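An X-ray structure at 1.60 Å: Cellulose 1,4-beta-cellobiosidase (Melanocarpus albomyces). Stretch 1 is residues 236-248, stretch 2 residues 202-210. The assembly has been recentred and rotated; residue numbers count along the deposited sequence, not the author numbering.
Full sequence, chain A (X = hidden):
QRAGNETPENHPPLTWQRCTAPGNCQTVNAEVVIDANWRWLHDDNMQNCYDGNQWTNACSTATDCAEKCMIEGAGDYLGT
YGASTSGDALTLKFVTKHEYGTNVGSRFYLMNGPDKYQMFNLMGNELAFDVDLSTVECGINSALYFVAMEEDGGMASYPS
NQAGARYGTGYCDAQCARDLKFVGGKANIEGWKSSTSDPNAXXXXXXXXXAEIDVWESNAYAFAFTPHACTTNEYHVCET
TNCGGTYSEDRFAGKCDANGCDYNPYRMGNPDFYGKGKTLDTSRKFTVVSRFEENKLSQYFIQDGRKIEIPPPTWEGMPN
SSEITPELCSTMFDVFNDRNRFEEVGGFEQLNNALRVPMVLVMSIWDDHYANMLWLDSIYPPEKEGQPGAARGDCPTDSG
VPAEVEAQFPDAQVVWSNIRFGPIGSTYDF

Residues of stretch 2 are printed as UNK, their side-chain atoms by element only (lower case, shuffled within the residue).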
ATOM      1  N   HIS A 236       3.029   8.125 -13.507  1.00 25.91           N
ATOM      2  CA  HIS A 236       2.596   8.472 -14.858  1.00 27.02           C
ATOM      3  C   HIS A 236       1.157   8.019 -15.075  1.00 30.58           C
ATOM      4  O   HIS A 236       0.749   6.976 -14.566  1.00 35.90           O
ATOM      5  CB  HIS A 236       3.511   7.846 -15.907  1.00 36.86           C
ATOM      6  CG  HIS A 236       3.247   6.405 -16.211  1.00 43.68           C
ATOM      7  ND1 HIS A 236       3.833   5.373 -15.511  1.00 48.97           N
ATOM      8  CD2 HIS A 236       2.469   5.808 -17.141  1.00 50.07           C
ATOM      9  CE1 HIS A 236       3.429   4.211 -15.991  1.00 53.05           C
ATOM     10  NE2 HIS A 236       2.593   4.450 -16.985  1.00 53.99           N
ATOM     11  N   VAL A 237       0.438   8.827 -15.837  1.00 36.59           N
ATOM     12  CA  VAL A 237      -0.963   8.617 -16.169  1.00 35.58           C
ATOM     13  C   VAL A 237      -1.137   7.739 -17.405  1.00 29.55           C
ATOM     14  O   VAL A 237      -0.661   8.065 -18.495  1.00 35.93           O
ATOM     15  CB  VAL A 237      -1.623   9.998 -16.361  1.00 39.46           C
ATOM     16  CG1 VAL A 237      -3.102   9.870 -16.680  1.00 31.10           C
ATOM     17  CG2 VAL A 237      -1.383  10.836 -15.105  1.00  8.25           C
ATOM     18  N   CYS A 238      -1.810   6.615 -17.225  1.00 19.83           N
ATOM     19  CA  CYS A 238      -2.143   5.630 -18.246  1.00 18.11           C
ATOM     20  C   CYS A 238      -3.542   5.809 -18.820  1.00 35.45           C
ATOM     21  O   CYS A 238      -4.411   6.415 -18.184  1.00 66.83           O
ATOM     22  CB  CYS A 238      -2.058   4.240 -17.619  1.00  7.96           C
ATOM     23  SG  CYS A 238      -3.215   4.070 -16.227  1.00 34.60           S
ATOM     24  N   GLU A 239      -3.817   5.295 -20.021  1.00 36.80           N
ATOM     25  CA  GLU A 239      -5.117   5.569 -20.626  1.00 44.40           C
ATOM     26  C   GLU A 239      -6.000   4.332 -20.768  1.00 50.87           C
ATOM     27  O   GLU A 239      -5.694   3.464 -21.579  1.00 59.22           O
ATOM     28  CB  GLU A 239      -4.948   6.223 -22.005  1.00 51.76           C
ATOM     29  CG  GLU A 239      -6.154   7.023 -22.467  1.00 52.89           C
ATOM     30  CD  GLU A 239      -6.636   8.071 -21.489  1.00 45.93           C
ATOM     31  OE1 GLU A 239      -6.790   7.777 -20.282  1.00 44.94           O
ATOM     32  OE2 GLU A 239      -6.881   9.222 -21.919  1.00 20.66           O
ATOM     33  N   THR A 240      -7.061   4.326 -19.986  1.00 53.39           N
ATOM     34  CA  THR A 240      -8.037   3.285 -19.753  1.00 46.95           C
ATOM     35  C   THR A 240      -7.484   1.903 -20.102  1.00 46.52           C
ATOM     36  O   THR A 240      -6.924   1.222 -19.239  1.00 36.62           O
ATOM     37  CB  THR A 240      -9.351   3.496 -20.533  1.00 44.97           C
ATOM     38  OG1 THR A 240      -9.335   4.760 -21.201  1.00 41.12           O
ATOM     39  CG2 THR A 240     -10.532   3.517 -19.568  1.00 41.69           C
ATOM     40  N   THR A 241      -7.643   1.497 -21.359  1.00 38.88           N
ATOM     41  CA  THR A 241      -7.202   0.176 -21.796  1.00 25.36           C
ATOM     42  C   THR A 241      -5.684   0.035 -21.788  1.00 26.38           C
ATOM     43  O   THR A 241      -5.174  -1.055 -22.071  1.00 49.42           O
ATOM     44  CB  THR A 241      -7.746  -0.141 -23.202  1.00 17.27           C
ATOM     45  OG1 THR A 241      -7.803   1.067 -23.966  1.00 52.90           O
ATOM     46  CG2 THR A 241      -9.169  -0.680 -23.107  1.00 26.01           C
ATOM     47  N   ASN A 242      -4.950   1.087 -21.479  1.00 29.46           N
ATOM     48  CA  ASN A 242      -3.493   1.089 -21.360  1.00 14.87           C
ATOM     49  C   ASN A 242      -3.116   1.295 -19.899  1.00 22.38           C
ATOM     50  O   ASN A 242      -2.029   1.717 -19.516  1.00 21.30           O
ATOM     51  CB  ASN A 242      -2.885   2.131 -22.290  1.00 20.78           C
ATOM     52  CG  ASN A 242      -3.289   1.875 -23.736  1.00 35.24           C
ATOM     53  OD1 ASN A 242      -2.626   1.188 -24.519  1.00 23.98           O
ATOM     54  ND2 ASN A 242      -4.442   2.438 -24.100  1.00 63.35           N
ATOM     55  N   CYS A 243      -4.103   0.964 -19.078  1.00 31.28           N
ATOM     56  CA  CYS A 243      -3.964   0.803 -17.644  1.00 34.29           C
ATOM     57  C   CYS A 243      -4.169  -0.689 -17.348  1.00 37.99           C
ATOM     58  O   CYS A 243      -5.203  -1.246 -17.732  1.00 28.10           O
ATOM     59  CB  CYS A 243      -4.950   1.623 -16.832  1.00 34.07           C
ATOM     60  SG  CYS A 243      -4.956   3.415 -17.012  1.00 32.91           S
ATOM     61  N   GLY A 244      -3.201  -1.322 -16.696  1.00 29.23           N
ATOM     62  CA  GLY A 244      -3.386  -2.703 -16.247  1.00 23.19           C
ATOM     63  C   GLY A 244      -3.996  -2.721 -14.847  1.00 29.45           C
ATOM     64  O   GLY A 244      -4.753  -1.797 -14.543  1.00 24.18           O
ATOM     65  N   GLY A 245      -3.684  -3.717 -14.026  1.00 26.58           N
ATOM     66  CA  GLY A 245      -4.072  -3.776 -12.639  1.00 24.53           C
ATOM     67  C   GLY A 245      -5.338  -4.498 -12.253  1.00 18.97           C
ATOM     68  O   GLY A 245      -5.858  -5.357 -12.962  1.00 55.94           O
ATOM     69  N   THR A 246      -5.864  -4.148 -11.076  1.00 15.19           N
ATOM     70  CA  THR A 246      -7.027  -4.801 -10.492  1.00 25.26           C
ATOM     71  C   THR A 246      -8.315  -4.133 -10.944  1.00 25.03           C
ATOM     72  O   THR A 246      -9.312  -4.816 -11.193  1.00 40.34           O
ATOM     73  CB  THR A 246      -6.907  -4.807  -8.951  1.00 31.74           C
ATOM     74  OG1 THR A 246      -6.777  -6.161  -8.480  1.00 25.61           O
ATOM     75  CG2 THR A 246      -8.130  -4.243  -8.249  1.00 15.76           C
ATOM     76  N   TYR A 247      -8.319  -2.808 -11.064  1.00 22.61           N
ATOM     77  CA  TYR A 247      -9.542  -2.068 -11.349  1.00 17.37           C
ATOM     78  C   TYR A 247      -9.864  -2.064 -12.844  1.00 14.49           C
ATOM     79  O   TYR A 247     -10.753  -1.323 -13.264  1.00 28.21           O
ATOM     80  CB  TYR A 247      -9.445  -0.615 -10.915  1.00 20.90           C
ATOM     81  CG  TYR A 247      -9.087  -0.281  -9.496  1.00 40.73           C
ATOM     82  CD1 TYR A 247      -9.544  -1.025  -8.419  1.00 44.98           C
ATOM     83  CD2 TYR A 247      -8.273   0.818  -9.221  1.00 46.64           C
ATOM     84  CE1 TYR A 247      -9.203  -0.697  -7.121  1.00 45.36           C
ATOM     85  CE2 TYR A 247      -7.929   1.152  -7.924  1.00 49.08           C
ATOM     86  CZ  TYR A 247      -8.395   0.392  -6.872  1.00 50.24           C
ATOM     87  OH  TYR A 247      -8.059   0.718  -5.575  1.00 59.70           O
ATOM     88  N   SER A 248      -9.132  -2.856 -13.617  1.00 25.39           N
ATOM     89  CA  SER A 248      -9.204  -2.727 -15.073  1.00 29.05           C
ATOM     90  C   SER A 248      -9.732  -3.990 -15.739  1.00 38.99           C
ATOM     91  O   SER A 248      -9.922  -5.021 -15.093  1.00 74.13           O
ATOM     92  CB  SER A 248      -7.817  -2.356 -15.610  1.00 27.02           C
ATOM     93  OG  SER A 248      -7.468  -1.015 -15.302  1.00 19.08           O
ATOM     94  N   UNK A 202     -15.260   4.556  -6.649  1.00 27.47           N
ATOM     95  CA  UNK A 202     -15.366   4.405  -8.074  1.00 11.90           C
ATOM     96  C   UNK A 202     -14.002   4.227  -8.731  1.00 17.95           C
ATOM     97  O   UNK A 202     -13.007   3.926  -8.075  1.00 39.43           O
ATOM     98  N   UNK A 203     -14.006   4.427 -10.024  1.00 19.08           N
ATOM     99  CA  UNK A 203     -13.058   4.149 -11.062  1.00 12.29           C
ATOM    100  C   UNK A 203     -13.357   5.055 -12.260  1.00 21.15           C
ATOM    101  O   UNK A 203     -14.440   4.920 -12.831  1.00 16.84           O
ATOM    102  c   UNK A 203     -12.506   1.725 -10.613  1.00 37.22           C
ATOM    103  c   UNK A 203     -12.525   2.587 -12.965  1.00 13.32           C
ATOM    104  c   UNK A 203     -13.153   2.702 -11.576  1.00 13.51           C
ATOM    105  N   UNK A 204     -12.438   5.932 -12.607  1.00 10.30           N
ATOM    106  CA  UNK A 204     -12.528   6.751 -13.793  1.00 11.76           C
ATOM    107  C   UNK A 204     -11.676   6.187 -14.916  1.00 26.50           C
ATOM    108  O   UNK A 204     -11.221   5.046 -14.896  1.00 23.31           O
ATOM    109  N   UNK A 205     -11.457   7.027 -15.918  1.00 27.48           N
ATOM    110  CA  UNK A 205     -10.696   6.642 -17.103  1.00 14.53           C
ATOM    111  C   UNK A 205      -9.205   6.910 -16.933  1.00 27.07           C
ATOM    112  O   UNK A 205      -8.434   6.681 -17.870  1.00 30.48           O
ATOM    113  c   UNK A 205     -11.285   7.553 -18.176  1.00  7.58           C
ATOM    114  c   UNK A 205     -11.924   8.421 -16.022  1.00 25.21           C
ATOM    115  c   UNK A 205     -12.154   8.554 -17.498  1.00 18.64           C
ATOM    116  N   UNK A 206      -8.818   7.389 -15.750  1.00 20.13           N
ATOM    117  CA  UNK A 206      -7.412   7.731 -15.535  1.00 11.20           C
ATOM    118  C   UNK A 206      -6.843   6.973 -14.341  1.00 21.47           C
ATOM    119  O   UNK A 206      -7.409   6.868 -13.246  1.00 28.35           O
ATOM    120  c   UNK A 206      -8.655  11.209 -15.998  1.00 21.59           C
ATOM    121  c   UNK A 206      -9.004  11.868 -18.265  1.00 18.51           C
ATOM    122  c   UNK A 206      -7.859  10.139 -16.389  1.00 19.03           C
ATOM    123  c   UNK A 206      -7.257   9.232 -15.343  1.00 24.60           C
ATOM    124  c   UNK A 206      -9.226  12.062 -16.920  1.00 22.40           C
ATOM    125  o   UNK A 206      -9.579  12.731 -19.186  1.00 24.88           O
ATOM    126  c   UNK A 206      -7.650   9.958 -17.749  1.00 26.15           C
ATOM    127  c   UNK A 206      -8.221  10.819 -18.676  1.00 20.29           C
ATOM    128  N   UNK A 207      -5.654   6.395 -14.512  1.00 31.38           N
ATOM    129  CA  UNK A 207      -5.080   5.694 -13.364  1.00 41.58           C
ATOM    130  C   UNK A 207      -3.795   6.390 -12.957  1.00 41.71           C
ATOM    131  O   UNK A 207      -3.259   7.163 -13.747  1.00 26.44           O
ATOM    132  N   UNK A 208      -3.305   6.120 -11.754  1.00 38.91           N
ATOM    133  CA  UNK A 208      -1.992   6.630 -11.371  1.00 34.33           C
ATOM    134  C   UNK A 208      -1.076   5.415 -11.159  1.00 33.06           C
ATOM    135  O   UNK A 208      -1.441   4.609 -10.302  1.00 15.63           O
ATOM    136  o   UNK A 208      -2.193   6.743  -8.942  1.00 32.07           O
ATOM    137  c   UNK A 208      -2.047   7.506 -10.126  1.00 30.14           C
ATOM    138  N   UNK A 209      -0.013   5.360 -11.931  1.00 28.56           N
ATOM    139  CA  UNK A 209       1.028   4.372 -12.044  1.00 16.86           C
ATOM    140  C   UNK A 209       2.379   4.846 -11.501  1.00 27.31           C
ATOM    141  O   UNK A 209       2.579   6.052 -11.346  1.00 22.62           O
ATOM    142  c   UNK A 209       1.243   3.995 -13.526  1.00  0.88           C
ATOM    143  s   UNK A 209      -0.347   3.637 -14.343  1.00 23.42           S
ATOM    144  N   UNK A 210       3.254   3.887 -11.250  1.00 27.05           N
ATOM    145  CA  UNK A 210       4.597   4.048 -10.715  1.00 17.22           C
ATOM    146  C   UNK A 210       5.057   2.729 -10.097  1.00 21.83           C
ATOM    147  O   UNK A 210       4.273   1.795  -9.950  1.00 56.25           O
ATOM    148  c   UNK A 210       4.703   5.177  -9.696  1.00 14.15           C
ATOM    149  s   UNK A 210       3.716   5.091  -8.185  1.00 31.39           S
TER

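Position 202 carries no side-chain atoms, only N, CA, C and O, and makes no contact with stretch 1; it is Gly-202. Position 203 has three carbons, one bonded to CA and carrying the other two. This beta-branched apolar group points toward stretch 1, and one of its methyl carbons packs against Tyr-247. The residue is Val-203, with CG2 3.9 Å from Tyr-247 CB. Position 204 again lacks a side chain. A CB here would clash with an atom of position 205, consistent with Gly-204.

At position 205 three carbons close a ring onto the backbone nitrogen. The backbone O accepts a weak hydrogen bond from the chain where stretch 1 turns, with Thr-240 N 3.5 Å from this O. The ring identifies Pro-205. Glu-239 OE1 also lies 3.1 Å from Pro-205 O, but both atoms are acceptors and no hydrogen bond is assigned. Position 206 shows one carbon leading to a six-carbon ring that bears an oxygen. Glu-239 OE1 meets the edge of this ring, while Val-237 CG1 lies 4.4 Å from the CB of position 206. The residue is Tyr-206, with Glu-239 OE1 3.5 Å from Tyr-206 CD2.

Position 207 has no side-chain atoms and faces a disulfide. Its N is 3.8 Å from Cys-238 SG and 4.0 Å from Cys-243 SG, and a CB would come within 3.0 Å and 3.4 Å of those same two sulfurs, respectively. The tight fit suits Gly-207. Position 208 has one carbon and one oxygen, the pattern of serine. The hydroxyl of Ser-208 is hydrogen-bonded elsewhere in the structure, and its side chain stays clear of stretch 1.

Position 209 has one carbon followed by sulfur. The CB sits over a face of the His-236 ring, 3.3 Å from His-236 CE1, and the sulfur lies over the ring as well. This is Cys-209, whose SG is also 3.5 Å from Cys-238 SG; the two are not bonded to each other, Cys-209 being linked covalently elsewhere in the structure. Position 210 repeats the carbon-sulfur pattern but directs it sideways, without contact to stretch 1: Cys-210.

The contact is anchored at one end by the antiparallel pair His-236 and Cys-209, with Cys-209 N 3.2 Å from His-236 O and His-236 N 3.0 Å from Cys-209 O. Beyond this pair the one hydrogen bond across the stretches is the weak one from Thr-240 N to Pro-205 O; 539 Å² is buried in all. On one side the imidazole covers Cys-209 and the Cys-238–Cys-243 disulfide rests against Gly-207; Val-203 and Tyr-247 add a separate apolar contact.

Stretch 2 202-210: GVGPYGSCC
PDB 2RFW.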